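Local coordinates for N5-carboxyaminoimidazole ribonucleotide synthetase (Bacillus anthracis, PDB 3QFF), which catalyses the ATP-dependent synthesis of N5-carboxyaminoimidazole ribonucleotide from aminoimidazole ribonucleotide and bicarbonate in purine biosynthesis, at residues T110-T115 / T154-Y159; S150-T155 / C185-W190. One frame throughout, in Å; residues are numbered along the deposited sequence.

Contact 1. Residues T110-T115 / T154-Y159. With ADP (adenosine-5'-diphosphate), chain C.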
loop_
_atom_site.group_PDB
_atom_site.type_symbol
_atom_site.label_atom_id
_atom_site.label_comp_id
_atom_site.label_asym_id
_atom_site.label_seq_id
_atom_site.Cartn_x
_atom_site.Cartn_y
_atom_site.Cartn_z
ATOM N N THR A 110 -9.042 -28.306 -2.326
ATOM C CA THR A 110 -7.859 -27.851 -3.081
ATOM C C THR A 110 -6.568 -28.525 -2.605
ATOM O O THR A 110 -5.514 -28.351 -3.206
ATOM C CB THR A 110 -7.661 -26.318 -2.992
ATOM O OG1 THR A 110 -7.435 -25.942 -1.623
ATOM C CG2 THR A 110 -8.873 -25.585 -3.528
ATOM N N GLN A 111 -6.651 -29.288 -1.525
ATOM C CA GLN A 111 -5.459 -29.906 -0.943
ATOM C C GLN A 111 -5.067 -31.237 -1.583
ATOM O O GLN A 111 -3.974 -31.755 -1.343
ATOM C CB GLN A 111 -5.630 -30.033 0.575
ATOM C CG GLN A 111 -5.284 -28.740 1.286
ATOM C CD GLN A 111 -3.792 -28.479 1.275
ATOM O OE1 GLN A 111 -3.041 -29.070 2.063
ATOM N NE2 GLN A 111 -3.346 -27.602 0.380
ATOM N N ASN A 112 -5.951 -31.775 -2.408
ATOM C CA ASN A 112 -5.730 -33.052 -3.067
ATOM C C ASN A 112 -6.047 -32.886 -4.550
ATOM O O ASN A 112 -7.175 -32.521 -4.892
ATOM C CB ASN A 112 -6.634 -34.129 -2.427
ATOM C CG ASN A 112 -6.451 -35.514 -3.051
ATOM O OD1 ASN A 112 -6.657 -35.701 -4.246
ATOM N ND2 ASN A 112 -6.080 -36.501 -2.221
ATOM N N ARG A 113 -5.055 -33.139 -5.409
ATOM C CA ARG A 113 -5.183 -32.904 -6.865
ATOM C C ARG A 113 -6.355 -33.648 -7.484
ATOM O O ARG A 113 -7.025 -33.139 -8.384
ATOM C CB ARG A 113 -3.906 -33.310 -7.610
ATOM C CG ARG A 113 -2.681 -32.470 -7.284
ATOM C CD ARG A 113 -1.586 -32.713 -8.324
ATOM N NE ARG A 113 -0.326 -32.093 -7.922
ATOM C CZ ARG A 113 0.027 -30.848 -8.235
ATOM N NH1 ARG A 113 1.196 -30.373 -7.817
ATOM N NH2 ARG A 113 -0.784 -30.082 -8.964
ATOM N N PHE A 114 -6.599 -34.863 -7.005
ATOM C CA PHE A 114 -7.735 -35.645 -7.499
ATOM C C PHE A 114 -9.068 -35.056 -7.045
ATOM O O PHE A 114 -9.948 -34.814 -7.865
ATOM C CB PHE A 114 -7.614 -37.125 -7.096
ATOM C CG PHE A 114 -8.695 -37.988 -7.671
ATOM C CD1 PHE A 114 -8.620 -38.425 -8.991
ATOM C CD2 PHE A 114 -9.803 -38.330 -6.913
ATOM C CE1 PHE A 114 -9.626 -39.221 -9.535
ATOM C CE2 PHE A 114 -10.819 -39.125 -7.455
ATOM C CZ PHE A 114 -10.726 -39.560 -8.773
ATOM N N THR A 115 -9.216 -34.817 -5.744
ATOM C CA THR A 115 -10.418 -34.158 -5.219
ATOM C C THR A 115 -10.665 -32.829 -5.938
ATOM O O THR A 115 -11.809 -32.497 -6.283
ATOM C CB THR A 115 -10.316 -33.943 -3.693
ATOM O OG1 THR A 115 -9.948 -35.181 -3.088
ATOM C CG2 THR A 115 -11.643 -33.517 -3.111
ATOM N N THR A 154 1.984 -36.263 -7.775
ATOM C CA THR A 154 1.440 -36.716 -6.493
ATOM C C THR A 154 0.171 -35.921 -6.183
ATOM O O THR A 154 0.084 -34.743 -6.519
ATOM C CB THR A 154 2.434 -36.536 -5.325
ATOM O OG1 THR A 154 2.751 -35.146 -5.171
ATOM C CG2 THR A 154 3.712 -37.331 -5.561
ATOM N N THR A 155 -0.805 -36.563 -5.547
ATOM C CA THR A 155 -2.078 -35.900 -5.244
ATOM C C THR A 155 -1.953 -34.858 -4.132
ATOM O O THR A 155 -2.715 -33.899 -4.094
ATOM C CB THR A 155 -3.194 -36.904 -4.867
ATOM O OG1 THR A 155 -2.734 -37.766 -3.820
ATOM C CG2 THR A 155 -3.614 -37.740 -6.074
ATOM N N THR A 156 -0.999 -35.051 -3.221
ATOM C CA THR A 156 -0.844 -34.134 -2.091
ATOM C C THR A 156 0.594 -33.676 -1.900
ATOM O O THR A 156 1.517 -34.213 -2.524
ATOM C CB THR A 156 -1.316 -34.763 -0.760
ATOM O OG1 THR A 156 -0.446 -35.847 -0.414
ATOM C CG2 THR A 156 -2.755 -35.260 -0.864
ATOM N N GLY A 157 0.756 -32.678 -1.028
ATOM C CA GLY A 157 2.054 -32.193 -0.571
ATOM C C GLY A 157 3.020 -31.897 -1.694
ATOM O O GLY A 157 3.987 -32.640 -1.895
ATOM N N GLY A 158 2.752 -30.821 -2.433
ATOM C CA GLY A 158 3.653 -30.358 -3.487
ATOM C C GLY A 158 4.918 -29.757 -2.890
ATOM O O GLY A 158 5.555 -30.371 -2.030
ATOM N N TYR A 159 5.310 -28.567 -3.340
ATOM C CA TYR A 159 4.670 -27.848 -4.441
ATOM C C TYR A 159 5.803 -27.656 -5.445
ATOM O O TYR A 159 6.186 -26.532 -5.790
ATOM C CB TYR A 159 4.119 -26.510 -3.937
ATOM C CG TYR A 159 3.719 -26.540 -2.469
ATOM C CD1 TYR A 159 4.642 -26.211 -1.464
ATOM C CD2 TYR A 159 2.427 -26.913 -2.082
ATOM C CE1 TYR A 159 4.287 -26.246 -0.115
ATOM C CE2 TYR A 159 2.062 -26.949 -0.736
ATOM C CZ TYR A 159 2.997 -26.614 0.240
ATOM O OH TYR A 159 2.640 -26.648 1.572
HETATM P PB ADP C . 2.793 -27.451 -9.131
HETATM O O1B ADP C . 4.115 -27.996 -8.643
HETATM O O2B ADP C . 1.653 -27.723 -8.173
HETATM O O3B ADP C . 2.878 -26.025 -9.620
HETATM P PA ADP C . 1.480 -28.007 -11.676
HETATM O O1A ADP C . 1.125 -26.535 -11.671
HETATM O O2A ADP C . 0.391 -29.052 -11.752
HETATM O O3A ADP C . 2.456 -28.367 -10.430
HETATM O "O5'" ADP C . 2.434 -28.273 -12.942
HETATM C "C5'" ADP C . 3.725 -27.669 -13.001
HETATM C "C4'" ADP C . 4.043 -27.302 -14.442
HETATM O "O4'" ADP C . 3.997 -28.481 -15.250
HETATM C "C3'" ADP C . 3.022 -26.336 -15.023
HETATM O "O3'" ADP C . 3.479 -24.983 -14.925
HETATM C "C2'" ADP C . 2.863 -26.781 -16.463
HETATM O "O2'" ADP C . 3.727 -26.015 -17.307
HETATM C "C1'" ADP C . 3.316 -28.232 -16.485
HETATM N N9 ADP C . 2.138 -29.135 -16.611
HETATM C C8 ADP C . 1.442 -29.677 -15.589
HETATM N N7 ADP C . 0.426 -30.455 -16.041
HETATM C C5 ADP C . 0.460 -30.422 -17.384
HETATM C C6 ADP C . -0.332 -31.024 -18.487
HETATM N N6 ADP C . -1.388 -31.837 -18.234
HETATM N N1 ADP C . 0.041 -30.727 -19.758
HETATM C C2 ADP C . 1.085 -29.921 -20.029
HETATM N N3 ADP C . 1.841 -29.345 -19.078
HETATM C C4 ADP C . 1.589 -29.554 -17.759
#
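Arg113 and Thr155 are joined by the main hydrogen bond of this contact: Arg113 N donates to Thr155 O at 2.8 Å. The same oxygen takes a CA-H...O contact from Asn112 CA at 3.3 Å, so the start of the helix rests on one carbonyl of the loop.

A second, weak bond runs from Arg113 NE to Thr154 O (3.0 Å), bent to 130° at the hydrogen. The arginine chain is extended from CG to NE; CG lies near both Thr154 O and Thr155 O, and CD near Thr154 O, before the guanidinium reaches the nucleotide. Both Thr154 O and ADP O2B lie at the edge of that flat group, in its plane; NH1 donates to O2B at 2.7 Å and nearly straight, while NH2 forms a salt bridge with Glu274. Arginine suits the place because its several N-H groups can serve a carbonyl, a beta-phosphate oxygen and a carboxylate together.

Asn112 is the N-cap. Its short side chain puts a carbonyl oxygen within range of the first N-H groups of the helix: OD1 accepts from Thr115 N at 3.1 Å, the donor standing above the carboxamide plane, and weakly from Phe114 N. The side chain lies beside that of Thr155, pointing the same way, with OD1 3.7 Å from Thr155 CB.

Methyl groups add van der Waals contacts: Thr156 CG2 meets Gln111 O and Asn112 ND2, and Thr155 CG2 approaches Phe114 CB. Threonine suits position 155 by offering a methyl to the contact and its hydroxyl OG1 to Glu184.

The contact thus docks the N-terminus of helix 113-122, just after helix 105-110, onto the loop linking strands 150-154 and 164-167, beside the phosphates of ADP.

Contact 2. Residues S150-T155 / C185-W190; sequences SVLKTT and CILEKW. With ADP (adenosine-5'-diphosphate), chain C.
Leu152 and Leu187 meet on one face of the antiparallel sheet of the ATP-grasp domain, where strands 150-154 and 185-189 are neighbours running at 157° to each other. Leu187 CD1 lies 3.9 Å from Leu152 CB, and Leu152 CD1 reaches Cys185 CB at 3.6 Å. Leucine suits this face because helices 136-146 and 173-182 pack over it: Leu139, Ala176 and Leu179 touch Leu152, and Ala142 and Leu146 touch Leu187.

Between the strands, Val151 pairs with Glu188 and Lys153 with Ile186, each a hydrogen-bonded pair with two backbone bonds. Leu187 CA and Leu152 CA add CA-H...O contacts to Val151 O and Ile186 O.

The other face, bearing Val151, Lys153, Ile186 and Glu188, receives the nucleotide. Val151 CG2 lies at the edge of the Trp190 ring, 3.6 Å from CE3, and the indole presents one face to the adenine, with ADP C2 3.4 Å above its plane and offset toward the rim. A broad flat aromatic suits a purine neighbour, while Lys189 O accepts from adenine N6 at 2.8 Å.

At the polar edge Lys153 and Glu188 cross at about a right angle in a salt bridge, both hydrogen bonds being weak; Lys117 also pairs with Glu188 OE1. Glu188 OE2 also accepts from adenine N6. Lys153 NZ links base to phosphate, donating to ADP N7 at 3.0 Å and to the alpha-phosphate oxygen O2A at 2.8 Å.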
loop_
_atom_site.group_PDB
_atom_site.type_symbol
_atom_site.label_atom_id
_atom_site.label_comp_id
_atom_site.label_asym_id
_atom_site.label_seq_id
_atom_site.Cartn_x
_atom_site.Cartn_y
_atom_site.Cartn_z
ATOM N N SER A 150 2.271 -37.555 -21.172
ATOM C CA SER A 150 1.472 -37.453 -19.951
ATOM C C SER A 150 2.320 -36.970 -18.791
ATOM O O SER A 150 3.549 -36.907 -18.888
ATOM C CB SER A 150 0.845 -38.803 -19.596
ATOM O OG SER A 150 -0.219 -39.118 -20.476
ATOM N N VAL A 151 1.657 -36.625 -17.692
ATOM C CA VAL A 151 2.335 -36.174 -16.491
ATOM C C VAL A 151 1.777 -36.899 -15.262
ATOM O O VAL A 151 0.563 -36.900 -15.025
ATOM C CB VAL A 151 2.196 -34.647 -16.299
ATOM C CG1 VAL A 151 3.082 -34.173 -15.172
ATOM C CG2 VAL A 151 2.534 -33.905 -17.596
ATOM N N LEU A 152 2.671 -37.520 -14.498
ATOM C CA LEU A 152 2.311 -38.136 -13.234
ATOM C C LEU A 152 2.675 -37.191 -12.108
ATOM O O LEU A 152 3.834 -36.834 -11.959
ATOM C CB LEU A 152 3.042 -39.468 -13.052
ATOM C CG LEU A 152 2.587 -40.342 -11.880
ATOM C CD1 LEU A 152 1.181 -40.869 -12.124
ATOM C CD2 LEU A 152 3.568 -41.489 -11.697
ATOM N N LYS A 153 1.684 -36.781 -11.325
ATOM C CA LYS A 153 1.918 -35.894 -10.186
ATOM C C LYS A 153 1.362 -36.537 -8.921
ATOM O O LYS A 153 0.382 -37.275 -8.992
ATOM C CB LYS A 153 1.241 -34.533 -10.395
ATOM C CG LYS A 153 1.177 -34.050 -11.834
ATOM C CD LYS A 153 0.674 -32.605 -11.906
ATOM C CE LYS A 153 0.199 -32.281 -13.314
ATOM N NZ LYS A 153 -0.734 -31.114 -13.346
ATOM N N THR A 154 1.984 -36.263 -7.775
ATOM C CA THR A 154 1.440 -36.716 -6.493
ATOM C C THR A 154 0.171 -35.921 -6.183
ATOM O O THR A 154 0.084 -34.743 -6.519
ATOM C CB THR A 154 2.434 -36.536 -5.325
ATOM O OG1 THR A 154 2.751 -35.146 -5.171
ATOM C CG2 THR A 154 3.712 -37.331 -5.561
ATOM N N THR A 155 -0.805 -36.563 -5.547
ATOM C CA THR A 155 -2.078 -35.900 -5.244
ATOM C C THR A 155 -1.953 -34.858 -4.132
ATOM O O THR A 155 -2.715 -33.899 -4.094
ATOM C CB THR A 155 -3.194 -36.904 -4.867
ATOM O OG1 THR A 155 -2.734 -37.766 -3.820
ATOM C CG2 THR A 155 -3.614 -37.740 -6.074
ATOM N N CYS A 185 -0.914 -40.783 -6.643
ATOM C CA CYS A 185 -0.725 -39.902 -7.781
ATOM C C CYS A 185 -1.959 -39.733 -8.666
ATOM O O CYS A 185 -2.989 -40.406 -8.512
ATOM C CB CYS A 185 0.441 -40.417 -8.630
ATOM S SG CYS A 185 2.042 -40.297 -7.799
ATOM N N ILE A 186 -1.828 -38.801 -9.598
ATOM C CA ILE A 186 -2.760 -38.626 -10.675
ATOM C C ILE A 186 -1.928 -38.596 -11.960
ATOM O O ILE A 186 -0.834 -38.040 -11.975
ATOM C CB ILE A 186 -3.581 -37.307 -10.471
ATOM C CG1 ILE A 186 -4.743 -37.209 -11.443
ATOM C CG2 ILE A 186 -2.696 -36.044 -10.553
ATOM C CD1 ILE A 186 -5.509 -35.889 -11.284
ATOM N N LEU A 187 -2.432 -39.214 -13.019
ATOM C CA LEU A 187 -1.833 -39.059 -14.336
ATOM C C LEU A 187 -2.752 -38.214 -15.205
ATOM O O LEU A 187 -3.943 -38.506 -15.312
ATOM C CB LEU A 187 -1.583 -40.410 -15.007
ATOM C CG LEU A 187 -0.774 -40.377 -16.321
ATOM C CD1 LEU A 187 0.706 -40.390 -16.021
ATOM C CD2 LEU A 187 -1.128 -41.549 -17.227
ATOM N N GLU A 188 -2.187 -37.176 -15.822
ATOM C CA GLU A 188 -2.939 -36.264 -16.686
ATOM C C GLU A 188 -2.433 -36.300 -18.122
ATOM O O GLU A 188 -1.221 -36.387 -18.348
ATOM C CB GLU A 188 -2.795 -34.829 -16.197
ATOM C CG GLU A 188 -3.287 -34.551 -14.790
ATOM C CD GLU A 188 -3.086 -33.094 -14.403
ATOM O OE1 GLU A 188 -3.174 -32.784 -13.198
ATOM O OE2 GLU A 188 -2.816 -32.261 -15.301
ATOM N N LYS A 189 -3.353 -36.203 -19.080
ATOM C CA LYS A 189 -2.985 -35.976 -20.478
ATOM C C LYS A 189 -2.199 -34.686 -20.611
ATOM O O LYS A 189 -2.527 -33.680 -19.984
ATOM C CB LYS A 189 -4.216 -35.906 -21.380
ATOM C CG LYS A 189 -4.418 -37.105 -22.282
ATOM C CD LYS A 189 -5.654 -36.925 -23.152
ATOM C CE LYS A 189 -6.178 -38.262 -23.670
ATOM N NZ LYS A 189 -7.668 -38.297 -23.687
ATOM N N TRP A 190 -1.147 -34.732 -21.419
ATOM C CA TRP A 190 -0.366 -33.548 -21.741
ATOM C C TRP A 190 -1.232 -32.573 -22.522
ATOM O O TRP A 190 -1.833 -32.935 -23.537
ATOM C CB TRP A 190 0.863 -33.934 -22.566
ATOM C CG TRP A 190 1.756 -32.786 -22.932
ATOM C CD1 TRP A 190 1.753 -32.076 -24.109
ATOM C CD2 TRP A 190 2.796 -32.221 -22.125
ATOM N NE1 TRP A 190 2.724 -31.100 -24.074
ATOM C CE2 TRP A 190 3.382 -31.169 -22.871
ATOM C CE3 TRP A 190 3.292 -32.502 -20.842
ATOM C CZ2 TRP A 190 4.436 -30.391 -22.374
ATOM C CZ3 TRP A 190 4.342 -31.729 -20.348
ATOM C CH2 TRP A 190 4.902 -30.684 -21.115
HETATM P PB ADP C . 2.793 -27.451 -9.131
HETATM O O1B ADP C . 4.115 -27.996 -8.643
HETATM O O2B ADP C . 1.653 -27.723 -8.173
HETATM O O3B ADP C . 2.878 -26.025 -9.620
HETATM P PA ADP C . 1.480 -28.007 -11.676
HETATM O O1A ADP C . 1.125 -26.535 -11.671
HETATM O O2A ADP C . 0.391 -29.052 -11.752
HETATM O O3A ADP C . 2.456 -28.367 -10.430
HETATM O "O5'" ADP C . 2.434 -28.273 -12.942
HETATM C "C5'" ADP C . 3.725 -27.669 -13.001
HETATM C "C4'" ADP C . 4.043 -27.302 -14.442
HETATM O "O4'" ADP C . 3.997 -28.481 -15.250
HETATM C "C3'" ADP C . 3.022 -26.336 -15.023
HETATM O "O3'" ADP C . 3.479 -24.983 -14.925
HETATM C "C2'" ADP C . 2.863 -26.781 -16.463
HETATM O "O2'" ADP C . 3.727 -26.015 -17.307
HETATM C "C1'" ADP C . 3.316 -28.232 -16.485
HETATM N N9 ADP C . 2.138 -29.135 -16.611
HETATM C C8 ADP C . 1.442 -29.677 -15.589
HETATM N N7 ADP C . 0.426 -30.455 -16.041
HETATM C C5 ADP C . 0.460 -30.422 -17.384
HETATM C C6 ADP C . -0.332 -31.024 -18.487
HETATM N N6 ADP C . -1.388 -31.837 -18.234
HETATM N N1 ADP C . 0.041 -30.727 -19.758
HETATM C C2 ADP C . 1.085 -29.921 -20.029
HETATM N N3 ADP C . 1.841 -29.345 -19.078
HETATM C C4 ADP C . 1.589 -29.554 -17.759
#

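In the fold
Contacts 1 and 2 have centres 11 Å apart and share Thr154 and Thr155, where strand 150-154 gives way to the loop entered by contact 1. They also touch directly: Arg113 NE packs 3.8 Å from Lys153 CB, and Arg113 CD approaches Ile186 CG2 at 4.2 Å. Together they hold different parts of one ADP molecule, contact 2 the adenine and alpha-phosphate and contact 1 the beta-phosphate. Val191, Glu196 and Asn273 supply further hydrogen bonds to the nucleotide. This division of labour fits an ATP-grasp enzyme, in which the terminal phosphate of ATP is expected to be the group transferred.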